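Local structure of N-acetylmuramoyl-L-alanine amidase (Mycobacteroides abscessus, 7AGL) at residues R63-Q68 with Y203-V208; F117-S122 with P176-E181; K139-S144 with Q209-Y214. The protein probably cleaves, as a zinc-dependent peptidoglycan amidase, the bond between N-acetylmuramic acid and the L-alanine of the stem peptide. One frame throughout, in Å; residues are numbered along the deposited sequence. Where two conformers were deposited one is given.

Contact 1. Residues R63-Q68 with Y203-V208; sequences RQQLTQ and YAQAVV
Q65 of helix 51-68 reaches across to A204, Q205 and V208 of helix 197-215, a worked example of helix-helix packing in the layer that lines a mixed central beta-sheet. The two short segments cross at -44° with their axes 9.8 Å apart, a separation bridged by side chains. No hydrogen bond joins them, and the contact rests on van der Waals packing of an amide and of methyl groups.

The amide part belongs to Q65, described here in one of its two deposited conformers. Its CG lies anti to the carbonyl carbon (chi1 -62°) and the chain runs extended beyond it, carrying the amide onto the partner helix. NE2 comes to 3.5 Å from A204 CB, while OE1 sits 3.3 Å from Q205 CA and, in this conformer, 3.4 Å from V208 CG2. The Q65 and Q205 side chains cross at about a right angle, and Q205 NE2 is hydrogen-bonded within its own helix to S201 OG.

The apolar part is buried. L66 also touches V71 and T73 beyond the helix, and A204 and V208 also pack on I62, one turn before L66 in helix 51-68. Across the segments, L66 CD2 meets V208 CG1 at 4.2 Å.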
ATOM      1  N   ARG A  63      -4.042   0.611  11.514  0.65 21.95           N
ATOM      2  CA  ARG A  63      -5.245   1.340  11.922  0.65 22.08           C
ATOM      3  C   ARG A  63      -5.298   1.499  13.431  0.65 25.02           C
ATOM      4  O   ARG A  63      -5.568   2.590  13.946  0.65 25.40           O
ATOM      5  CB  ARG A  63      -6.519   0.634  11.438  0.65 21.52           C
ATOM      6  CG  ARG A  63      -7.745   1.568  11.539  0.65 26.41           C
ATOM      7  CD  ARG A  63      -8.979   1.043  12.312  0.65 32.32           C
ATOM      8  NE  ARG A  63      -8.715   0.096  13.394  0.65 31.63           N
ATOM      9  CZ  ARG A  63      -8.816   0.359  14.699  0.65 32.71           C
ATOM     10  NH1 ARG A  63      -9.157   1.566  15.127  0.65 25.40           N
ATOM     11  NH2 ARG A  63      -8.573  -0.602  15.589  0.65 34.13           N
ATOM     12  N   GLN A  64      -5.034   0.413  14.156  1.00 24.98           N
ATOM     13  CA  GLN A  64      -5.085   0.461  15.610  1.00 25.87           C
ATOM     14  C   GLN A  64      -4.100   1.484  16.171  1.00 24.78           C
ATOM     15  O   GLN A  64      -4.436   2.241  17.094  1.00 25.66           O
ATOM     16  CB  GLN A  64      -4.804  -0.935  16.163  1.00 31.24           C
ATOM     17  CG  GLN A  64      -5.023  -1.095  17.656  1.00 44.26           C
ATOM     18  CD  GLN A  64      -4.540  -2.446  18.158  1.00 53.73           C
ATOM     19  OE1 GLN A  64      -3.858  -3.185  17.435  1.00 53.30           O
ATOM     20  NE2 GLN A  64      -4.888  -2.778  19.401  1.00 57.78           N
ATOM     21  N   GLN A  65      -2.880   1.522  15.625  0.51 26.94           N
ATOM     22  CA  GLN A  65      -1.880   2.468  16.111  0.51 27.14           C
ATOM     23  C   GLN A  65      -2.285   3.903  15.797  0.51 26.01           C
ATOM     24  O   GLN A  65      -2.139   4.795  16.643  0.51 30.37           O
ATOM     25  CB  GLN A  65      -0.517   2.139  15.500  0.51 29.50           C
ATOM     26  CG  GLN A  65       0.016   0.754  15.866  0.51 28.62           C
ATOM     27  CD  GLN A  65       1.282   0.392  15.104  0.51 33.59           C
ATOM     28  OE1 GLN A  65       2.091   1.258  14.770  0.51 35.23           O
ATOM     29  NE2 GLN A  65       1.458  -0.892  14.829  0.51 30.24           N
ATOM     30  N   LEU A  66      -2.807   4.143  14.590  1.00 24.56           N
ATOM     31  CA  LEU A  66      -3.232   5.495  14.225  1.00 24.23           C
ATOM     32  C   LEU A  66      -4.387   5.960  15.099  1.00 23.76           C
ATOM     33  O   LEU A  66      -4.410   7.115  15.545  1.00 26.12           O
ATOM     34  CB  LEU A  66      -3.633   5.562  12.746  1.00 22.59           C
ATOM     35  CG  LEU A  66      -2.483   5.444  11.742  1.00 22.71           C
ATOM     36  CD1 LEU A  66      -3.050   5.314  10.334  1.00 22.04           C
ATOM     37  CD2 LEU A  66      -1.549   6.660  11.875  1.00 23.47           C
ATOM     38  N   THR A  67      -5.351   5.078  15.366  1.00 24.72           N
ATOM     39  CA  THR A  67      -6.462   5.462  16.237  1.00 25.67           C
ATOM     40  C   THR A  67      -5.955   5.864  17.619  1.00 27.68           C
ATOM     41  O   THR A  67      -6.432   6.845  18.211  1.00 31.12           O
ATOM     42  CB  THR A  67      -7.477   4.317  16.341  1.00 30.20           C
ATOM     43  OG1 THR A  67      -8.094   4.092  15.061  1.00 29.70           O
ATOM     44  CG2 THR A  67      -8.549   4.646  17.362  1.00 28.15           C
ATOM     45  N   GLN A  68      -4.973   5.132  18.143  1.00 27.95           N
ATOM     46  CA  GLN A  68      -4.421   5.490  19.448  1.00 34.68           C
ATOM     47  C   GLN A  68      -3.759   6.865  19.419  1.00 31.91           C
ATOM     48  O   GLN A  68      -3.673   7.539  20.457  1.00 35.31           O
ATOM     49  CB  GLN A  68      -3.435   4.411  19.900  1.00 37.53           C
ATOM     50  CG  GLN A  68      -2.908   4.611  21.305  1.00 49.23           C
ATOM     51  CD  GLN A  68      -2.027   3.464  21.770  1.00 64.00           C
ATOM     52  OE1 GLN A  68      -1.913   2.440  21.092  1.00 68.60           O
ATOM     53  NE2 GLN A  68      -1.397   3.630  22.934  1.00 67.35           N
ATOM     54  N   TYR A 203       6.486  -3.954  10.651  1.00 21.61           N
ATOM     55  CA  TYR A 203       6.083  -3.277   9.417  1.00 19.56           C
ATOM     56  C   TYR A 203       5.096  -2.154   9.704  1.00 23.45           C
ATOM     57  O   TYR A 203       5.228  -1.036   9.189  1.00 21.13           O
ATOM     58  CB  TYR A 203       5.433  -4.268   8.453  1.00 21.02           C
ATOM     59  CG  TYR A 203       6.367  -5.167   7.679  1.00 24.21           C
ATOM     60  CD1 TYR A 203       7.517  -4.670   7.060  1.00 25.01           C
ATOM     61  CD2 TYR A 203       6.077  -6.519   7.543  1.00 22.11           C
ATOM     62  CE1 TYR A 203       8.355  -5.507   6.330  1.00 29.22           C
ATOM     63  CE2 TYR A 203       6.898  -7.354   6.817  1.00 23.95           C
ATOM     64  CZ  TYR A 203       8.035  -6.848   6.212  1.00 29.80           C
ATOM     65  OH  TYR A 203       8.848  -7.703   5.498  1.00 26.15           O
ATOM     66  N   ALA A 204       4.076  -2.447  10.513  1.00 23.98           N
ATOM     67  CA  ALA A 204       3.028  -1.460  10.751  1.00 22.41           C
ATOM     68  C   ALA A 204       3.582  -0.242  11.476  1.00 23.29           C
ATOM     69  O   ALA A 204       3.249   0.894  11.122  1.00 24.76           O
ATOM     70  CB  ALA A 204       1.879  -2.090  11.550  1.00 21.28           C
ATOM     71  N   GLN A 205       4.409  -0.462  12.509  1.00 21.29           N
ATOM     72  CA  GLN A 205       4.988   0.658  13.256  1.00 22.88           C
ATOM     73  C   GLN A 205       5.788   1.562  12.337  1.00 27.22           C
ATOM     74  O   GLN A 205       5.743   2.794  12.465  1.00 25.54           O
ATOM     75  CB  GLN A 205       5.884   0.138  14.376  1.00 24.87           C
ATOM     76  CG  GLN A 205       5.138  -0.558  15.475  1.00 32.31           C
ATOM     77  CD  GLN A 205       6.085  -1.095  16.515  1.00 45.52           C
ATOM     78  OE1 GLN A 205       6.926  -0.354  17.044  1.00 53.18           O
ATOM     79  NE2 GLN A 205       5.979  -2.391  16.801  1.00 46.47           N
ATOM     80  N   ALA A 206       6.523   0.962  11.399  1.00 23.35           N
ATOM     81  CA  ALA A 206       7.360   1.741  10.494  1.00 24.47           C
ATOM     82  C   ALA A 206       6.506   2.576   9.550  1.00 21.61           C
ATOM     83  O   ALA A 206       6.800   3.752   9.320  1.00 25.25           O
ATOM     84  CB  ALA A 206       8.283   0.812   9.706  1.00 25.57           C
ATOM     85  N   VAL A 207       5.442   1.979   8.999  1.00 22.03           N
ATOM     86  CA  VAL A 207       4.512   2.737   8.166  1.00 20.80           C
ATOM     87  C   VAL A 207       3.905   3.885   8.959  1.00 22.92           C
ATOM     88  O   VAL A 207       3.803   5.017   8.461  1.00 23.42           O
ATOM     89  CB  VAL A 207       3.436   1.798   7.597  1.00 21.93           C
ATOM     90  CG1 VAL A 207       2.313   2.593   6.907  1.00 22.61           C
ATOM     91  CG2 VAL A 207       4.092   0.808   6.624  1.00 22.42           C
ATOM     92  N   VAL A 208       3.489   3.617  10.203  1.00 22.41           N
ATOM     93  CA  VAL A 208       2.923   4.676  11.033  1.00 24.66           C
ATOM     94  C   VAL A 208       3.933   5.805  11.229  1.00 23.49           C
ATOM     95  O   VAL A 208       3.577   6.984  11.155  1.00 25.12           O
ATOM     96  CB  VAL A 208       2.428   4.104  12.376  1.00 25.90           C
ATOM     97  CG1 VAL A 208       2.141   5.224  13.366  1.00 26.61           C
ATOM     98  CG2 VAL A 208       1.167   3.272  12.143  1.00 21.85           C
TER

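Contact 2. Residues F117-S122 with P176-E181; sequences FHVNYS and PKVLVE
H118 pairs with E181 and N120 with L179 as hydrogen-bonded pairs of an antiparallel ladder, with V119 and V180 as the non-hydrogen-bonded pair between them. Strands 118-122 and 177-184 are neighbours in the mixed sheet at the centre of this alpha/beta amidase fold, and their short segments run at 148° to each other. H118 N gives a bond of 2.9 Å to E181 O, and the reverse bond runs from E181 N to H118 O. At the next pair, N120 N lies 2.8 Å from L179 O, and L179 N lies 3.0 Å from N120 O. Farther along, where the direct bonds stop, a water accepts from S122 N and donates to K177 O.

One side chain adds a fifth direct bond: N120 ND2 donates to L179 O at 3.1 Å, from the opposite face of the carbonyl plane to N120 N, so that two donors hold one oxygen. R164 NH1 bonds to N120 OD1, which anchors the other end of the amide.

V119 and V180 lie on the face away from H118, N120 and E181, toward helix 132-147, where V180 meets L145; V178 packs beside them on F137. V119 CG1 comes to 3.9 Å from V178 CB.

H118 and E181 stand side by side near the metal site, the E181 side chain about 4 Å from the zinc ion that H16, E51 and H106 bind. With CG between the backbone N and the carbonyl carbon (chi1 62°), the H118 ring stands beside E181. The imidazole and carboxylate planes are 14° apart. E181 CB forms a CH-pi contact over one ring face of H118, 3.8 Å from its centroid and displaced toward the rim.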
ATOM      1  N   PHE A 117      11.727  -3.266   0.738  1.00 22.09           N
ATOM      2  CA  PHE A 117      10.502  -2.516   0.439  1.00 24.19           C
ATOM      3  C   PHE A 117      10.680  -1.563  -0.746  1.00 20.37           C
ATOM      4  O   PHE A 117      11.778  -1.080  -1.027  1.00 21.47           O
ATOM      5  CB  PHE A 117      10.059  -1.703   1.669  1.00 21.20           C
ATOM      6  CG  PHE A 117      10.951  -0.507   1.970  1.00 23.19           C
ATOM      7  CD1 PHE A 117      10.760   0.707   1.314  1.00 21.67           C
ATOM      8  CD2 PHE A 117      11.995  -0.601   2.902  1.00 23.36           C
ATOM      9  CE1 PHE A 117      11.596   1.804   1.557  1.00 21.43           C
ATOM     10  CE2 PHE A 117      12.826   0.494   3.163  1.00 27.01           C
ATOM     11  CZ  PHE A 117      12.617   1.707   2.492  1.00 24.51           C
ATOM     12  N   HIS A 118       9.563  -1.230  -1.406  1.00 19.72           N
ATOM     13  CA  HIS A 118       9.615  -0.058  -2.278  1.00 20.49           C
ATOM     14  C   HIS A 118       8.311   0.723  -2.203  1.00 21.28           C
ATOM     15  O   HIS A 118       7.223   0.146  -2.097  1.00 22.03           O
ATOM     16  CB  HIS A 118      10.014  -0.403  -3.750  1.00 20.65           C
ATOM     17  CG  HIS A 118       9.086  -1.320  -4.494  1.00 22.60           C
ATOM     18  ND1 HIS A 118       9.020  -2.675  -4.255  1.00 21.69           N
ATOM     19  CD2 HIS A 118       8.286  -1.090  -5.566  1.00 19.95           C
ATOM     20  CE1 HIS A 118       8.169  -3.232  -5.100  1.00 23.93           C
ATOM     21  NE2 HIS A 118       7.717  -2.295  -5.913  1.00 23.37           N
ATOM     22  N   VAL A 119       8.455   2.048  -2.225  1.00 20.48           N
ATOM     23  CA  VAL A 119       7.360   3.001  -2.109  1.00 21.29           C
ATOM     24  C   VAL A 119       7.027   3.476  -3.515  1.00 22.01           C
ATOM     25  O   VAL A 119       7.840   4.154  -4.160  1.00 22.26           O
ATOM     26  CB  VAL A 119       7.746   4.179  -1.202  1.00 22.61           C
ATOM     27  CG1 VAL A 119       6.581   5.186  -1.101  1.00 25.01           C
ATOM     28  CG2 VAL A 119       8.185   3.676   0.194  1.00 23.89           C
ATOM     29  N   ASN A 120       5.840   3.095  -4.000  1.00 18.64           N
ATOM     30  CA  ASN A 120       5.383   3.450  -5.333  1.00 18.21           C
ATOM     31  C   ASN A 120       4.566   4.729  -5.275  1.00 25.63           C
ATOM     32  O   ASN A 120       3.764   4.924  -4.356  1.00 20.42           O
ATOM     33  CB  ASN A 120       4.515   2.332  -5.928  1.00 21.37           C
ATOM     34  CG  ASN A 120       5.265   1.023  -6.042  1.00 22.25           C
ATOM     35  OD1 ASN A 120       5.882   0.748  -7.070  1.00 23.02           O
ATOM     36  ND2 ASN A 120       5.263   0.230  -4.964  1.00 25.08           N
ATOM     37  N   TYR A 121       4.774   5.594  -6.266  1.00 21.83           N
ATOM     38  CA  TYR A 121       4.055   6.856  -6.344  1.00 21.60           C
ATOM     39  C   TYR A 121       3.807   7.208  -7.803  1.00 22.89           C
ATOM     40  O   TYR A 121       4.504   6.740  -8.709  1.00 22.49           O
ATOM     41  CB  TYR A 121       4.836   7.977  -5.636  1.00 20.16           C
ATOM     42  CG  TYR A 121       6.127   8.345  -6.330  1.00 28.36           C
ATOM     43  CD1 TYR A 121       7.293   7.615  -6.105  1.00 25.31           C
ATOM     44  CD2 TYR A 121       6.187   9.423  -7.209  1.00 33.37           C
ATOM     45  CE1 TYR A 121       8.475   7.942  -6.751  1.00 27.98           C
ATOM     46  CE2 TYR A 121       7.360   9.757  -7.859  1.00 33.36           C
ATOM     47  CZ  TYR A 121       8.500   9.016  -7.628  1.00 38.50           C
ATOM     48  OH  TYR A 121       9.673   9.355  -8.273  1.00 35.92           O
ATOM     49  N   SER A 122       2.822   8.079  -8.018  1.00 22.10           N
ATOM     50  CA  SER A 122       2.431   8.450  -9.372  1.00 23.10           C
ATOM     51  C   SER A 122       3.508   9.288 -10.050  1.00 23.30           C
ATOM     52  O   SER A 122       3.931  10.331  -9.535  1.00 26.05           O
ATOM     53  CB  SER A 122       1.105   9.215  -9.345  1.00 22.50           C
ATOM     54  OG  SER A 122       0.722   9.570 -10.667  1.00 24.18           O
ATOM     55  N   PRO A 176      -2.803  13.079  -1.203  1.00 22.44           N
ATOM     56  CA  PRO A 176      -1.475  12.451  -1.177  1.00 21.34           C
ATOM     57  C   PRO A 176      -1.584  10.966  -0.858  1.00 23.63           C
ATOM     58  O   PRO A 176      -2.259  10.555   0.096  1.00 23.06           O
ATOM     59  CB  PRO A 176      -0.733  13.224  -0.079  1.00 22.17           C
ATOM     60  CG  PRO A 176      -1.425  14.544  -0.019  1.00 24.42           C
ATOM     61  CD  PRO A 176      -2.874  14.213  -0.260  1.00 28.16           C
ATOM     62  N   LYS A 177      -0.923  10.152  -1.675  1.00 20.82           N
ATOM     63  CA  LYS A 177      -1.091   8.709  -1.572  1.00 20.79           C
ATOM     64  C   LYS A 177       0.207   8.021  -1.963  1.00 21.44           C
ATOM     65  O   LYS A 177       0.898   8.458  -2.881  1.00 22.18           O
ATOM     66  CB  LYS A 177      -2.246   8.220  -2.471  1.00 20.41           C
ATOM     67  CG  LYS A 177      -2.429   6.688  -2.443  1.00 18.48           C
ATOM     68  CD  LYS A 177      -3.586   6.238  -3.319  1.00 20.78           C
ATOM     69  CE  LYS A 177      -3.761   4.736  -3.224  1.00 18.79           C
ATOM     70  NZ  LYS A 177      -5.023   4.293  -3.930  1.00 21.39           N
ATOM     71  N   VAL A 178       0.534   6.936  -1.257  1.00 20.45           N
ATOM     72  CA  VAL A 178       1.630   6.067  -1.651  1.00 21.04           C
ATOM     73  C   VAL A 178       1.144   4.631  -1.569  1.00 22.78           C
ATOM     74  O   VAL A 178       0.200   4.311  -0.833  1.00 20.31           O
ATOM     75  CB  VAL A 178       2.901   6.278  -0.776  1.00 21.36           C
ATOM     76  CG1 VAL A 178       3.451   7.689  -0.971  1.00 23.29           C
ATOM     77  CG2 VAL A 178       2.603   6.000   0.700  1.00 19.34           C
ATOM     78  N   LEU A 179       1.763   3.771  -2.374  1.00 17.98           N
ATOM     79  CA  LEU A 179       1.510   2.330  -2.342  1.00 21.00           C
ATOM     80  C   LEU A 179       2.820   1.702  -1.909  1.00 21.64           C
ATOM     81  O   LEU A 179       3.807   1.741  -2.660  1.00 21.63           O
ATOM     82  CB  LEU A 179       1.052   1.800  -3.705  1.00 20.27           C
ATOM     83  CG  LEU A 179       0.599   0.329  -3.788  1.00 20.67           C
ATOM     84  CD1 LEU A 179      -0.191   0.103  -5.090  1.00 21.88           C
ATOM     85  CD2 LEU A 179       1.748  -0.695  -3.693  1.00 23.52           C
ATOM     86  N   VAL A 180       2.835   1.134  -0.703  1.00 17.97           N
ATOM     87  CA  VAL A 180       4.053   0.559  -0.144  1.00 18.52           C
ATOM     88  C   VAL A 180       4.019  -0.939  -0.389  1.00 21.84           C
ATOM     89  O   VAL A 180       3.152  -1.634   0.144  1.00 21.09           O
ATOM     90  CB  VAL A 180       4.195   0.862   1.355  1.00 19.60           C
ATOM     91  CG1 VAL A 180       5.526   0.313   1.874  1.00 20.41           C
ATOM     92  CG2 VAL A 180       4.124   2.378   1.599  1.00 23.30           C
ATOM     93  N   GLU A 181       4.955  -1.433  -1.195  1.00 20.30           N
ATOM     94  CA  GLU A 181       5.252  -2.859  -1.270  1.00 20.99           C
ATOM     95  C   GLU A 181       6.257  -3.155  -0.152  1.00 22.16           C
ATOM     96  O   GLU A 181       7.406  -2.703  -0.202  1.00 20.82           O
ATOM     97  CB  GLU A 181       5.798  -3.220  -2.652  1.00 18.34           C
ATOM     98  CG  GLU A 181       4.763  -3.099  -3.797  1.00 20.85           C
ATOM     99  CD  GLU A 181       3.945  -4.350  -3.977  1.00 22.42           C
ATOM    100  OE1 GLU A 181       4.099  -5.263  -3.131  1.00 23.01           O
ATOM    101  OE2 GLU A 181       3.153  -4.424  -4.958  1.00 23.25           O
TER
HETATM  102  O   HOH W   1       1.241   8.210  -5.698  1.00 22.56           O

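Contact 3. Residues K139-S144 with Q209-Y214; sequences KTMRDS and QGIVAY
M141 and S144 press against G210, the residue at which these two helices come closest. G210 has no side chain, and M141 CA approaches G210 CA to 4.4 Å. S144 CB lies only 3.4 Å from G210 CA, tighter than usual carbon-carbon contact, and S144 OG is equally near that alpha carbon. On the buried flank, M141 starts with CG anti to the backbone N (chi1 -178°) and then bends at chi2 and chi3. Its terminal methyl, CE, thus comes to lie over the backbone of the partner helix, 3.9 Å from I211 N and little farther from I211 CG1.

This is glycine-mediated helix packing: helices 132-147 and 197-215 lie on the same side of the central sheet of the amidase fold, and their short segments cross at 134° with the axes 8.2 Å apart.

A second packed point follows one turn along from G210. T140 CG2, anti to the backbone N, rests 3.6 Å from A213 CB, is equally close to Y214 N and also touches Y214 CB, while its OG1 turns back to bond R136 O in its own helix. Y214 in turn stacks its ring on F137. The loose side is at Q209, which is exposed, and there the bridge becomes indirect. A water donates to S144 O at 2.6 Å and to Q209 OE1, joining the helices beyond the tight contact.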
ATOM      1  N   LYS A 139       9.033  10.151  -0.475  1.00 24.66           N
ATOM      2  CA  LYS A 139      10.385  10.241   0.077  1.00 25.94           C
ATOM      3  C   LYS A 139      10.368  10.121   1.594  1.00 27.45           C
ATOM      4  O   LYS A 139      11.238   9.469   2.186  1.00 28.23           O
ATOM      5  CB  LYS A 139      11.029  11.555  -0.354  1.00 27.52           C
ATOM      6  CG  LYS A 139      11.284  11.638  -1.841  1.00 28.52           C
ATOM      7  CD  LYS A 139      11.923  12.967  -2.211  1.00 34.77           C
ATOM      8  CE  LYS A 139      12.157  13.056  -3.710  1.00 40.25           C
ATOM      9  NZ  LYS A 139      12.930  14.275  -4.077  1.00 44.41           N
ATOM     10  N   THR A 140       9.381  10.754   2.238  1.00 27.73           N
ATOM     11  CA  THR A 140       9.275  10.699   3.694  1.00 27.65           C
ATOM     12  C   THR A 140       9.007   9.279   4.175  1.00 25.15           C
ATOM     13  O   THR A 140       9.643   8.803   5.129  1.00 27.35           O
ATOM     14  CB  THR A 140       8.168  11.642   4.158  1.00 25.00           C
ATOM     15  OG1 THR A 140       8.576  13.000   3.905  1.00 30.08           O
ATOM     16  CG2 THR A 140       7.903  11.456   5.651  1.00 30.69           C
ATOM     17  N   MET A 141       8.079   8.589   3.508  1.00 24.62           N
ATOM     18  CA  MET A 141       7.796   7.188   3.813  1.00 22.66           C
ATOM     19  C   MET A 141       9.033   6.315   3.621  1.00 24.40           C
ATOM     20  O   MET A 141       9.380   5.507   4.490  1.00 25.93           O
ATOM     21  CB  MET A 141       6.648   6.695   2.928  1.00 22.06           C
ATOM     22  CG  MET A 141       6.238   5.262   3.194  1.00 22.18           C
ATOM     23  SD  MET A 141       5.665   4.938   4.882  1.00 23.79           S
ATOM     24  CE  MET A 141       4.078   5.760   4.953  1.00 23.85           C
ATOM     25  N   ARG A 142       9.715   6.468   2.485  1.00 23.94           N
ATOM     26  CA  ARG A 142      10.945   5.716   2.260  1.00 25.32           C
ATOM     27  C   ARG A 142      11.957   5.972   3.377  1.00 24.71           C
ATOM     28  O   ARG A 142      12.561   5.035   3.918  1.00 26.51           O
ATOM     29  CB  ARG A 142      11.527   6.084   0.892  1.00 29.16           C
ATOM     30  CG  ARG A 142      12.809   5.335   0.491  1.00 28.46           C
ATOM     31  CD  ARG A 142      14.094   5.975   1.023  1.00 32.06           C
ATOM     32  NE  ARG A 142      14.156   7.410   0.740  1.00 37.83           N
ATOM     33  CZ  ARG A 142      14.540   7.926  -0.421  1.00 36.17           C
ATOM     34  NH1 ARG A 142      14.900   7.128  -1.415  1.00 35.00           N
ATOM     35  NH2 ARG A 142      14.550   9.241  -0.595  1.00 35.26           N
ATOM     36  N   ASP A 143      12.162   7.246   3.731  1.00 26.05           N
ATOM     37  CA  ASP A 143      13.107   7.587   4.795  1.00 27.00           C
ATOM     38  C   ASP A 143      12.728   6.944   6.124  1.00 29.41           C
ATOM     39  O   ASP A 143      13.595   6.442   6.848  1.00 30.89           O
ATOM     40  CB  ASP A 143      13.178   9.102   4.966  1.00 30.92           C
ATOM     41  CG  ASP A 143      13.900   9.789   3.832  1.00 36.85           C
ATOM     42  OD1 ASP A 143      14.543   9.098   3.020  1.00 34.02           O
ATOM     43  OD2 ASP A 143      13.814  11.035   3.752  1.00 39.01           O
ATOM     44  N   SER A 144      11.441   6.979   6.475  1.00 28.00           N
ATOM     45  CA  SER A 144      10.990   6.435   7.752  1.00 28.96           C
ATOM     46  C   SER A 144      11.107   4.915   7.786  1.00 27.18           C
ATOM     47  O   SER A 144      11.491   4.339   8.815  1.00 29.79           O
ATOM     48  CB  SER A 144       9.537   6.854   8.018  1.00 29.55           C
ATOM     49  OG  SER A 144       9.419   8.251   8.270  1.00 31.78           O
ATOM     50  N   GLN A 209       5.204   5.469  11.478  1.00 27.67           N
ATOM     51  CA  GLN A 209       6.223   6.513  11.600  1.00 28.41           C
ATOM     52  C   GLN A 209       6.302   7.361  10.334  1.00 28.18           C
ATOM     53  O   GLN A 209       6.444   8.588  10.405  1.00 26.33           O
ATOM     54  CB  GLN A 209       7.585   5.890  11.926  1.00 29.21           C
ATOM     55  CG  GLN A 209       7.692   5.477  13.377  1.00 35.33           C
ATOM     56  CD  GLN A 209       8.881   4.578  13.668  1.00 45.30           C
ATOM     57  OE1 GLN A 209       9.579   4.120  12.765  1.00 41.97           O
ATOM     58  NE2 GLN A 209       9.109   4.318  14.947  1.00 52.53           N
ATOM     59  N   GLY A 210       6.169   6.732   9.166  1.00 23.96           N
ATOM     60  CA  GLY A 210       6.158   7.495   7.924  1.00 23.28           C
ATOM     61  C   GLY A 210       4.947   8.398   7.800  1.00 24.80           C
ATOM     62  O   GLY A 210       5.057   9.541   7.350  1.00 25.95           O
ATOM     63  N   ILE A 211       3.769   7.890   8.171  1.00 24.48           N
ATOM     64  CA  ILE A 211       2.565   8.717   8.146  1.00 24.49           C
ATOM     65  C   ILE A 211       2.717   9.897   9.102  1.00 25.36           C
ATOM     66  O   ILE A 211       2.445  11.053   8.745  1.00 26.32           O
ATOM     67  CB  ILE A 211       1.330   7.859   8.489  1.00 25.78           C
ATOM     68  CG1 ILE A 211       1.104   6.784   7.424  1.00 23.02           C
ATOM     69  CG2 ILE A 211       0.100   8.738   8.662  1.00 25.82           C
ATOM     70  CD1 ILE A 211       0.043   5.769   7.820  1.00 23.29           C
ATOM     71  N   VAL A 212       3.175   9.624  10.328  1.00 28.70           N
ATOM     72  CA  VAL A 212       3.353  10.687  11.319  1.00 28.42           C
ATOM     73  C   VAL A 212       4.366  11.719  10.834  1.00 29.79           C
ATOM     74  O   VAL A 212       4.155  12.934  10.972  1.00 31.48           O
ATOM     75  CB  VAL A 212       3.768  10.084  12.677  1.00 30.43           C
ATOM     76  CG1 VAL A 212       4.244  11.174  13.619  1.00 32.43           C
ATOM     77  CG2 VAL A 212       2.603   9.306  13.288  1.00 30.43           C
ATOM     78  N   ALA A 213       5.487  11.258  10.274  1.00 29.71           N
ATOM     79  CA  ALA A 213       6.495  12.194   9.782  1.00 29.86           C
ATOM     80  C   ALA A 213       5.927  13.065   8.672  1.00 31.41           C
ATOM     81  O   ALA A 213       6.151  14.284   8.644  1.00 33.08           O
ATOM     82  CB  ALA A 213       7.727  11.431   9.296  1.00 31.91           C
ATOM     83  N   TYR A 214       5.135  12.469   7.778  1.00 30.64           N
ATOM     84  CA  TYR A 214       4.577  13.247   6.676  1.00 26.68           C
ATOM     85  C   TYR A 214       3.559  14.275   7.168  1.00 28.95           C
ATOM     86  O   TYR A 214       3.607  15.445   6.772  1.00 31.80           O
ATOM     87  CB  TYR A 214       3.956  12.316   5.634  1.00 28.64           C
ATOM     88  CG  TYR A 214       3.301  13.081   4.518  1.00 29.18           C
ATOM     89  CD1 TYR A 214       4.072  13.769   3.581  1.00 30.68           C
ATOM     90  CD2 TYR A 214       1.918  13.137   4.404  1.00 26.31           C
ATOM     91  CE1 TYR A 214       3.480  14.489   2.556  1.00 28.70           C
ATOM     92  CE2 TYR A 214       1.313  13.848   3.381  1.00 26.87           C
ATOM     93  CZ  TYR A 214       2.097  14.521   2.457  1.00 27.72           C
ATOM     94  OH  TYR A 214       1.502  15.245   1.431  1.00 27.84           O
TER
HETATM   95  O   HOH W   2      11.305   5.418  11.155  1.00 35.73           O

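How the contacts relate
From the N terminus, residues 63-68 come first and find their partner last but one. After them the chain lays down strand 118-122 and then helix 132-147. Contact 2 closes its loop at 176-181, nested wholly within the longer loop that contact 1 closes at 203-208. Contact 3, opened at 139-144, closes its loop only at 209-214 and crosses both. Helix 197-215 serves contacts 1 and 3 in successive segments, so it ties helix 51-68 to helix 132-147. M141 marks the junction: its CE packs on V207 O of contact 1, and its CG meets V119 CG2 and V180 CG2 of contact 2, joining the helical layer to the sheet.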